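Local atomic coordinates of lyase/mutase (PDB entry 4LSB), a protein that belongs to a lyase/mutase family built on the TIM-barrel fold and holds a magnesium ion. Residues F100-G105 / P134-D139; E166-G171 / A201-A206; A180-Y185 / D191-P196. One frame throughout, in Å; residues are numbered along the deposited sequence.

Contact 1 (F100-G105 / P134-D139); sequences FGDAPG and PIYARD
Tyr136 reaches across to Asp102 with its phenol end, and this pair accounts for nearly all of the contact. Tyr136 OH donates to Asp102 OD1 over 2.7 Å, meeting the carboxylate on its anti side and 17° out of its plane. The carboxylate sits at the rim of the ring: OD1 is 3.5 Å from both Tyr136 CE1 and CZ, while Asp102 CG lies in the ring plane, 3.9 Å from Tyr136 CE1. The two flat groups are turned 75° apart and the side chains run roughly perpendicular, so this is an edge contact and not a stack. In Asp102, CG stands beside the backbone N (chi1 -59°), which places the carboxylate by the ring edge although the residue's CB does not head for Tyr136. Tyr136 CG likewise stands beside its own backbone N, but here CB already points toward the segment of Asp102. The phenol oxygen has a second partner, Asn98 ND2, so it is gripped by two hydrogen bonds. Arg144 ties the same region together, making a cation-pi contact with the Tyr136 ring and giving NH1 to both Gly101 O and Asp102 O. The contact joins the loops that follow strands 92-95 and 121-125 just ahead of helices 104-116 and 138-153, an arrangement of the C-terminal rim of a TIM barrel.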
loop_
_atom_site.group_PDB
_atom_site.type_symbol
_atom_site.label_atom_id
_atom_site.label_comp_id
_atom_site.label_asym_id
_atom_site.label_seq_id
_atom_site.Cartn_x
_atom_site.Cartn_y
_atom_site.Cartn_z
ATOM N N PHE B 100 -21.357 -10.791 3.584
ATOM C CA PHE B 100 -21.876 -9.386 3.658
ATOM C C PHE B 100 -23.353 -9.285 4.078
ATOM O O PHE B 100 -24.086 -8.347 3.730
ATOM C CB PHE B 100 -21.573 -8.616 2.354
ATOM C CG PHE B 100 -20.113 -8.564 2.049
ATOM C CD1 PHE B 100 -19.295 -7.693 2.751
ATOM C CD2 PHE B 100 -19.547 -9.432 1.154
ATOM C CE1 PHE B 100 -17.941 -7.682 2.529
ATOM C CE2 PHE B 100 -18.177 -9.429 0.918
ATOM C CZ PHE B 100 -17.377 -8.526 1.587
ATOM N N GLY B 101 -23.781 -10.268 4.848
ATOM C CA GLY B 101 -25.153 -10.389 5.257
ATOM C C GLY B 101 -25.363 -11.736 5.914
ATOM O O GLY B 101 -24.548 -12.668 5.781
ATOM N N ASP B 102 -26.453 -11.834 6.645
ATOM C CA ASP B 102 -26.828 -13.065 7.332
ATOM C C ASP B 102 -27.503 -14.097 6.453
ATOM O O ASP B 102 -27.324 -15.277 6.677
ATOM C CB ASP B 102 -27.789 -12.758 8.485
ATOM C CG ASP B 102 -27.199 -11.812 9.504
ATOM O OD1 ASP B 102 -25.968 -11.767 9.677
ATOM O OD2 ASP B 102 -27.984 -11.091 10.139
ATOM N N ALA B 103 -28.335 -13.648 5.511
ATOM C CA ALA B 103 -29.204 -14.556 4.783
ATOM C C ALA B 103 -28.421 -15.356 3.737
ATOM O O ALA B 103 -27.541 -14.806 3.061
ATOM C CB ALA B 103 -30.342 -13.795 4.103
ATOM N N PRO B 104 -28.770 -16.635 3.578
ATOM C CA PRO B 104 -28.176 -17.483 2.556
ATOM C C PRO B 104 -28.213 -16.862 1.176
ATOM O O PRO B 104 -27.274 -17.016 0.423
ATOM C CB PRO B 104 -29.030 -18.744 2.604
ATOM C CG PRO B 104 -29.457 -18.837 4.020
ATOM C CD PRO B 104 -29.656 -17.409 4.470
ATOM N N GLY B 105 -29.312 -16.202 0.815
ATOM C CA GLY B 105 -29.406 -15.595 -0.502
ATOM C C GLY B 105 -28.409 -14.469 -0.682
ATOM O O GLY B 105 -27.932 -14.199 -1.796
ATOM N N PRO B 134 -21.711 -14.441 18.583
ATOM C CA PRO B 134 -20.644 -14.065 17.613
ATOM C C PRO B 134 -20.491 -15.046 16.454
ATOM O O PRO B 134 -19.848 -14.708 15.462
ATOM C CB PRO B 134 -19.366 -14.042 18.481
ATOM C CG PRO B 134 -19.682 -14.937 19.644
ATOM C CD PRO B 134 -21.160 -15.213 19.712
ATOM N N ILE B 135 -21.088 -16.221 16.586
ATOM C CA ILE B 135 -20.969 -17.292 15.589
ATOM C C ILE B 135 -22.385 -17.737 15.252
ATOM O O ILE B 135 -23.180 -17.961 16.161
ATOM C CB ILE B 135 -20.191 -18.523 16.122
ATOM C CG1 ILE B 135 -18.804 -18.132 16.601
ATOM C CG2 ILE B 135 -20.098 -19.616 15.063
ATOM C CD1 ILE B 135 -17.781 -17.798 15.519
ATOM N N TYR B 136 -22.702 -17.857 13.962
ATOM C CA TYR B 136 -24.018 -18.345 13.544
ATOM C C TYR B 136 -24.292 -19.732 14.122
ATOM O O TYR B 136 -23.397 -20.555 14.222
ATOM C CB TYR B 136 -24.179 -18.430 12.002
ATOM C CG TYR B 136 -24.161 -17.107 11.283
ATOM C CD1 TYR B 136 -25.294 -16.274 11.231
ATOM C CD2 TYR B 136 -23.022 -16.685 10.652
ATOM C CE1 TYR B 136 -25.244 -15.055 10.583
ATOM C CE2 TYR B 136 -22.962 -15.478 10.005
ATOM C CZ TYR B 136 -24.066 -14.664 9.953
ATOM O OH TYR B 136 -23.929 -13.458 9.320
ATOM N N ALA B 137 -25.555 -20.014 14.448
ATOM C CA ALA B 137 -25.950 -21.383 14.813
ATOM C C ALA B 137 -25.614 -22.394 13.696
ATOM O O ALA B 137 -25.677 -22.071 12.503
ATOM C CB ALA B 137 -27.430 -21.429 15.171
ATOM N N ARG B 138 -25.288 -23.620 14.091
ATOM C CA ARG B 138 -24.899 -24.689 13.156
ATOM C C ARG B 138 -25.821 -24.834 11.951
ATOM O O ARG B 138 -25.370 -24.986 10.813
ATOM C CB ARG B 138 -24.834 -26.039 13.896
ATOM C CG ARG B 138 -24.415 -27.282 13.092
ATOM C CD ARG B 138 -22.897 -27.547 13.120
ATOM N NE ARG B 138 -22.390 -28.281 14.309
ATOM C CZ ARG B 138 -22.345 -29.613 14.421
ATOM N NH1 ARG B 138 -22.795 -30.397 13.439
ATOM N NH2 ARG B 138 -21.861 -30.186 15.516
ATOM N N ASP B 139 -27.116 -24.849 12.204
ATOM C CA ASP B 139 -28.082 -24.984 11.117
ATOM C C ASP B 139 -27.990 -23.877 10.143
ATOM O O ASP B 139 -27.933 -24.087 8.924
ATOM C CB ASP B 139 -29.509 -24.904 11.671
ATOM C CG ASP B 139 -30.010 -26.214 12.140
ATOM O OD1 ASP B 139 -29.336 -27.242 11.865
ATOM O OD2 ASP B 139 -31.097 -26.211 12.765
#

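Contact 2 (E166-G171 / A201-A206); sequences ENYLHG and ADEIAA
With CG beside the backbone N in both Tyr168 (chi1 -82°) and Glu203 (chi1 -67°), and the glutamate chain extended beyond CG, the two side chains bridge the gap between their segments. Each CB already points toward the other side, and the distance to be spanned is wide, since the CA atoms of Tyr168 and Glu203 are 11.9 Å apart. At the meeting point Glu203 OE1 lies 3.1 Å from Tyr168 OH, and it also approaches the ring, 3.6 Å from Tyr168 CE2. The second carboxylate oxygen stands farther off, with Glu203 OE2 3.8 Å from Tyr168 OH. The carboxylate and the ring are almost perpendicular, and the two side chains cross obliquely. Leu175 of helix 175-187 touches both, so the helix flanks the pair; Thr178 and Arg173 also touch the tyrosine.

The base of Tyr168 belongs to a turn with bonds of its own. His170 ND1 donates to Glu166 O over 3.2 Å with an almost straight N-H...O angle of 174°, the acceptor lying in the imidazole plane. Leu169 N reaches the same Glu166 O at 2.9 Å, and the two donors come from opposite faces of the carbonyl plane. That oxygen is therefore held by a backbone and a side-chain bond together, which should stiffen the turn from which the tyrosine projects. Between the segments there is a close oxygen-to-oxygen approach of a buried phenol and a partly exposed carboxylate, a polar meeting that buries little area.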
loop_
_atom_site.group_PDB
_atom_site.type_symbol
_atom_site.label_atom_id
_atom_site.label_comp_id
_atom_site.label_asym_id
_atom_site.label_seq_id
_atom_site.Cartn_x
_atom_site.Cartn_y
_atom_site.Cartn_z
ATOM N N GLU B 166 -15.057 -19.566 12.630
ATOM C CA GLU B 166 -14.353 -18.488 13.283
ATOM C C GLU B 166 -14.254 -18.641 14.803
ATOM O O GLU B 166 -13.835 -17.719 15.482
ATOM C CB GLU B 166 -15.010 -17.158 12.930
ATOM C CG GLU B 166 -15.083 -16.904 11.454
ATOM C CD GLU B 166 -13.717 -16.730 10.815
ATOM O OE1 GLU B 166 -13.057 -15.710 11.111
ATOM O OE2 GLU B 166 -13.298 -17.592 10.008
ATOM N N ASN B 167 -14.643 -19.805 15.294
ATOM C CA ASN B 167 -14.687 -20.108 16.722
ATOM C C ASN B 167 -13.514 -19.596 17.519
ATOM O O ASN B 167 -13.705 -18.915 18.547
ATOM C CB ASN B 167 -14.790 -21.597 16.936
ATOM C CG ASN B 167 -16.217 -22.094 16.976
ATOM O OD1 ASN B 167 -17.162 -21.314 17.028
ATOM N ND2 ASN B 167 -16.374 -23.395 16.954
ATOM N N TYR B 168 -12.307 -19.907 17.045
ATOM C CA TYR B 168 -11.094 -19.596 17.795
ATOM C C TYR B 168 -10.775 -18.119 17.814
ATOM O O TYR B 168 -9.944 -17.699 18.621
ATOM C CB TYR B 168 -9.877 -20.378 17.250
ATOM C CG TYR B 168 -9.762 -21.801 17.766
ATOM C CD1 TYR B 168 -10.741 -22.766 17.489
ATOM C CD2 TYR B 168 -8.658 -22.192 18.521
ATOM C CE1 TYR B 168 -10.624 -24.062 17.952
ATOM C CE2 TYR B 168 -8.526 -23.486 18.990
ATOM C CZ TYR B 168 -9.490 -24.417 18.716
ATOM O OH TYR B 168 -9.333 -25.671 19.193
ATOM N N LEU B 169 -11.378 -17.333 16.920
ATOM C CA LEU B 169 -11.201 -15.882 16.969
ATOM C C LEU B 169 -12.221 -15.176 17.897
ATOM O O LEU B 169 -12.096 -13.965 18.126
ATOM C CB LEU B 169 -11.239 -15.251 15.583
ATOM C CG LEU B 169 -10.320 -15.838 14.493
ATOM C CD1 LEU B 169 -10.509 -15.028 13.217
ATOM C CD2 LEU B 169 -8.846 -15.851 14.878
ATOM N N HIS B 170 -13.192 -15.898 18.438
ATOM C CA HIS B 170 -14.225 -15.285 19.277
ATOM C C HIS B 170 -14.380 -16.004 20.636
ATOM O O HIS B 170 -15.486 -16.279 21.112
ATOM C CB HIS B 170 -15.561 -15.232 18.507
ATOM C CG HIS B 170 -15.521 -14.350 17.299
ATOM N ND1 HIS B 170 -15.059 -14.787 16.075
ATOM C CD2 HIS B 170 -15.834 -13.040 17.137
ATOM C CE1 HIS B 170 -15.099 -13.789 15.208
ATOM N NE2 HIS B 170 -15.566 -12.718 15.828
ATOM N N GLY B 171 -13.262 -16.361 21.235
ATOM C CA GLY B 171 -13.262 -17.014 22.541
ATOM C C GLY B 171 -13.794 -18.425 22.705
ATOM O O GLY B 171 -13.768 -18.950 23.823
ATOM N N ALA B 201 0.159 -27.806 16.569
ATOM C CA ALA B 201 0.410 -28.829 15.553
ATOM C C ALA B 201 -0.525 -30.019 15.722
ATOM O O ALA B 201 -1.039 -30.548 14.733
ATOM C CB ALA B 201 1.851 -29.302 15.576
ATOM N N ASP B 202 -0.682 -30.477 16.961
ATOM C CA ASP B 202 -1.538 -31.639 17.238
ATOM C C ASP B 202 -2.992 -31.331 16.931
ATOM O O ASP B 202 -3.687 -32.194 16.429
ATOM C CB ASP B 202 -1.435 -32.088 18.708
ATOM C CG ASP B 202 -0.080 -32.745 19.043
ATOM O OD1 ASP B 202 0.636 -33.216 18.121
ATOM O OD2 ASP B 202 0.225 -32.839 20.253
ATOM N N GLU B 203 -3.441 -30.118 17.259
ATOM C CA GLU B 203 -4.816 -29.689 16.920
ATOM C C GLU B 203 -5.024 -29.634 15.384
ATOM O O GLU B 203 -6.009 -30.139 14.842
ATOM C CB GLU B 203 -5.161 -28.356 17.578
ATOM C CG GLU B 203 -5.255 -28.431 19.112
ATOM C CD GLU B 203 -6.083 -27.317 19.756
ATOM O OE1 GLU B 203 -6.340 -26.289 19.122
ATOM O OE2 GLU B 203 -6.487 -27.463 20.943
ATOM N N ILE B 204 -4.058 -29.069 14.679
ATOM C CA ILE B 204 -4.108 -29.031 13.202
ATOM C C ILE B 204 -4.170 -30.426 12.568
ATOM O O ILE B 204 -4.963 -30.694 11.654
ATOM C CB ILE B 204 -2.877 -28.270 12.634
ATOM C CG1 ILE B 204 -2.951 -26.791 12.934
ATOM C CG2 ILE B 204 -2.761 -28.452 11.134
ATOM C CD1 ILE B 204 -1.660 -26.067 12.724
ATOM N N ALA B 205 -3.321 -31.338 13.018
ATOM C CA ALA B 205 -3.347 -32.688 12.456
ATOM C C ALA B 205 -4.690 -33.390 12.661
ATOM O O ALA B 205 -5.128 -34.170 11.845
ATOM C CB ALA B 205 -2.241 -33.516 13.030
ATOM N N ALA B 206 -5.333 -33.128 13.786
ATOM C CA ALA B 206 -6.667 -33.675 14.069
ATOM C C ALA B 206 -7.726 -33.084 13.148
ATOM O O ALA B 206 -8.659 -33.766 12.768
ATOM C CB ALA B 206 -7.052 -33.400 15.502
#

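Contact 3 (A180-Y185 / D191-P196); sequences ARLVAY and DVLYAP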
loop_
_atom_site.group_PDB
_atom_site.type_symbol
_atom_site.label_atom_id
_atom_site.label_comp_id
_atom_site.label_asym_id
_atom_site.label_seq_id
_atom_site.Cartn_x
_atom_site.Cartn_y
_atom_site.Cartn_z
ATOM N N ALA B 180 -16.472 -30.164 14.001
ATOM C CA ALA B 180 -17.796 -30.618 13.593
ATOM C C ALA B 180 -18.363 -29.662 12.575
ATOM O O ALA B 180 -18.954 -30.065 11.600
ATOM C CB ALA B 180 -18.723 -30.748 14.779
ATOM N N ARG B 181 -18.216 -28.371 12.814
ATOM C CA ARG B 181 -18.657 -27.347 11.829
ATOM C C ARG B 181 -17.971 -27.550 10.472
ATOM O O ARG B 181 -18.616 -27.552 9.393
ATOM C CB ARG B 181 -18.352 -25.966 12.381
ATOM C CG ARG B 181 -19.340 -25.529 13.477
ATOM C CD ARG B 181 -18.974 -24.161 14.047
ATOM N NE ARG B 181 -20.022 -23.730 14.979
ATOM C CZ ARG B 181 -21.172 -23.154 14.640
ATOM N NH1 ARG B 181 -21.456 -22.872 13.375
ATOM N NH2 ARG B 181 -22.045 -22.829 15.584
ATOM N N LEU B 182 -16.654 -27.738 10.505
ATOM C CA LEU B 182 -15.899 -27.858 9.257
ATOM C C LEU B 182 -16.334 -29.070 8.511
ATOM O O LEU B 182 -16.447 -29.045 7.303
ATOM C CB LEU B 182 -14.383 -27.912 9.443
ATOM C CG LEU B 182 -13.731 -26.660 9.992
ATOM C CD1 LEU B 182 -12.228 -26.894 10.122
ATOM C CD2 LEU B 182 -13.981 -25.463 9.100
ATOM N N VAL B 183 -16.548 -30.158 9.235
ATOM C CA VAL B 183 -17.054 -31.378 8.610
ATOM C C VAL B 183 -18.474 -31.149 8.002
ATOM O O VAL B 183 -18.805 -31.637 6.929
ATOM C CB VAL B 183 -17.110 -32.513 9.663
ATOM C CG1 VAL B 183 -17.935 -33.683 9.147
ATOM C CG2 VAL B 183 -15.706 -32.947 10.022
ATOM N N ALA B 184 -19.276 -30.368 8.688
ATOM C CA ALA B 184 -20.631 -30.103 8.208
ATOM C C ALA B 184 -20.603 -29.210 6.948
ATOM O O ALA B 184 -21.409 -29.391 6.029
ATOM C CB ALA B 184 -21.457 -29.464 9.287
ATOM N N TYR B 185 -19.689 -28.257 6.945
ATOM C CA TYR B 185 -19.462 -27.403 5.789
ATOM C C TYR B 185 -18.926 -28.220 4.591
ATOM O O TYR B 185 -19.360 -28.010 3.471
ATOM C CB TYR B 185 -18.512 -26.247 6.153
ATOM C CG TYR B 185 -18.909 -25.372 7.346
ATOM C CD1 TYR B 185 -20.229 -25.368 7.853
ATOM C CD2 TYR B 185 -17.985 -24.532 7.965
ATOM C CE1 TYR B 185 -20.599 -24.564 8.942
ATOM C CE2 TYR B 185 -18.350 -23.720 9.022
ATOM C CZ TYR B 185 -19.674 -23.735 9.512
ATOM O OH TYR B 185 -20.035 -22.970 10.600
ATOM N N ASP B 191 -15.184 -26.701 -0.644
ATOM C CA ASP B 191 -14.024 -27.366 -1.247
ATOM C C ASP B 191 -12.813 -27.340 -0.357
ATOM O O ASP B 191 -11.972 -28.221 -0.418
ATOM C CB ASP B 191 -13.685 -26.654 -2.549
ATOM C CG ASP B 191 -14.852 -26.641 -3.503
ATOM O OD1 ASP B 191 -15.170 -27.724 -4.040
ATOM O OD2 ASP B 191 -15.456 -25.573 -3.720
ATOM N N VAL B 192 -12.708 -26.304 0.472
ATOM C CA VAL B 192 -11.542 -26.097 1.326
ATOM C C VAL B 192 -12.070 -25.654 2.661
ATOM O O VAL B 192 -13.088 -24.957 2.719
ATOM C CB VAL B 192 -10.589 -25.028 0.779
ATOM C CG1 VAL B 192 -9.382 -24.875 1.701
ATOM C CG2 VAL B 192 -10.161 -25.345 -0.638
ATOM N N LEU B 193 -11.484 -26.165 3.735
ATOM C CA LEU B 193 -11.981 -25.869 5.080
ATOM C C LEU B 193 -10.907 -25.091 5.865
ATOM O O LEU B 193 -9.740 -25.354 5.760
ATOM C CB LEU B 193 -12.349 -27.147 5.860
ATOM C CG LEU B 193 -13.557 -27.944 5.374
ATOM C CD1 LEU B 193 -14.814 -27.083 5.250
ATOM C CD2 LEU B 193 -13.196 -28.624 4.065
ATOM N N TYR B 194 -11.330 -24.139 6.675
ATOM C CA TYR B 194 -10.361 -23.231 7.316
ATOM C C TYR B 194 -10.892 -22.755 8.683
ATOM O O TYR B 194 -11.969 -22.163 8.744
ATOM C CB TYR B 194 -10.101 -22.069 6.375
ATOM C CG TYR B 194 -9.278 -20.828 6.825
ATOM C CD1 TYR B 194 -8.371 -20.839 7.875
ATOM C CD2 TYR B 194 -9.382 -19.659 6.095
ATOM C CE1 TYR B 194 -7.644 -19.698 8.213
ATOM C CE2 TYR B 194 -8.672 -18.537 6.426
ATOM C CZ TYR B 194 -7.804 -18.566 7.490
ATOM O OH TYR B 194 -7.113 -17.396 7.748
ATOM N N ALA B 195 -10.116 -23.028 9.743
ATOM C CA ALA B 195 -10.403 -22.507 11.107
ATOM C C ALA B 195 -9.286 -21.570 11.598
ATOM O O ALA B 195 -8.317 -22.031 12.156
ATOM C CB ALA B 195 -10.556 -23.662 12.067
ATOM N N PRO B 196 -9.415 -20.262 11.379
ATOM C CA PRO B 196 -8.333 -19.387 11.779
ATOM C C PRO B 196 -8.194 -19.363 13.302
ATOM O O PRO B 196 -9.186 -19.496 14.023
ATOM C CB PRO B 196 -8.728 -18.032 11.204
ATOM C CG PRO B 196 -10.185 -18.127 10.958
ATOM C CD PRO B 196 -10.502 -19.528 10.710
#
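Leu182 and Leu193 form the centre of an apolar contact between helix 180-185 and strand 192-194. Their CA atoms are 6.1 Å apart, and the segment axes approach to 8.7 Å at 160°, close to antiparallel. Leu182 divides its branches between neighbours: CD2 packs on Leu193 CB at 4.0 Å and lies against the backbone of Tyr194, 3.8 Å from its N, while CD1 extends to Ala195 CB at 4.1 Å. With CG beside the backbone N (chi1 -66°), the two methyls face the strand segment at successive residues. Leu193 answers with CD1, which touches Tyr185 CB at 3.9 Å.

A second kind of approach is methyl to carbonyl. Leu193 CD1 comes within 3.3 Å of Leu182 O, so the leucine brings its methyl against the helix backbone carbonyl as well as against side chains.

The polar ends of Arg181 and Tyr185 find their partners away from the strand. Arg181 NH1 donates to Tyr185 OH over 3.1 Å, at 153°, with the hydroxyl oxygen lying in the guanidinium plane. Tyr185 OH also hydrogen-bonds Asp126 OD2, its strongest polar partner, and Arg181 NE makes a salt bridge with Asp177. Tyr194 turns the other way, its CB pointing from the helix, and touches strand 215-218.

These contacts seat the helix of the beta-alpha-beta crossover 160-164, 175-187, 192-194 on its second strand. How the two lie together probably depends on the fit of the leucine branches, since no polar bond between the two segments directs it.

In the fold
The three contacts lie in neighbouring parts of one barrel. Contact 3 is nested within the loop that contact 2 closes, their centres about 11 Å apart, and Tyr168 CB comes within 3.4 Å of Pro196 O. Contact 1 precedes both along the chain; its centre lies about 15 Å from that of contact 3 and about 20 Å from that of contact 2. It is joined to contact 3 by a probable hydrogen bond from Arg181 NH2 to Tyr136 O (3.0 Å), and to contact 2 by Ile135 packing on Asn167. The magnesium ion, bound at Ser58 and Glu97, is about 9 Å from the Tyr194 side chain and about 12 Å from that of Tyr136.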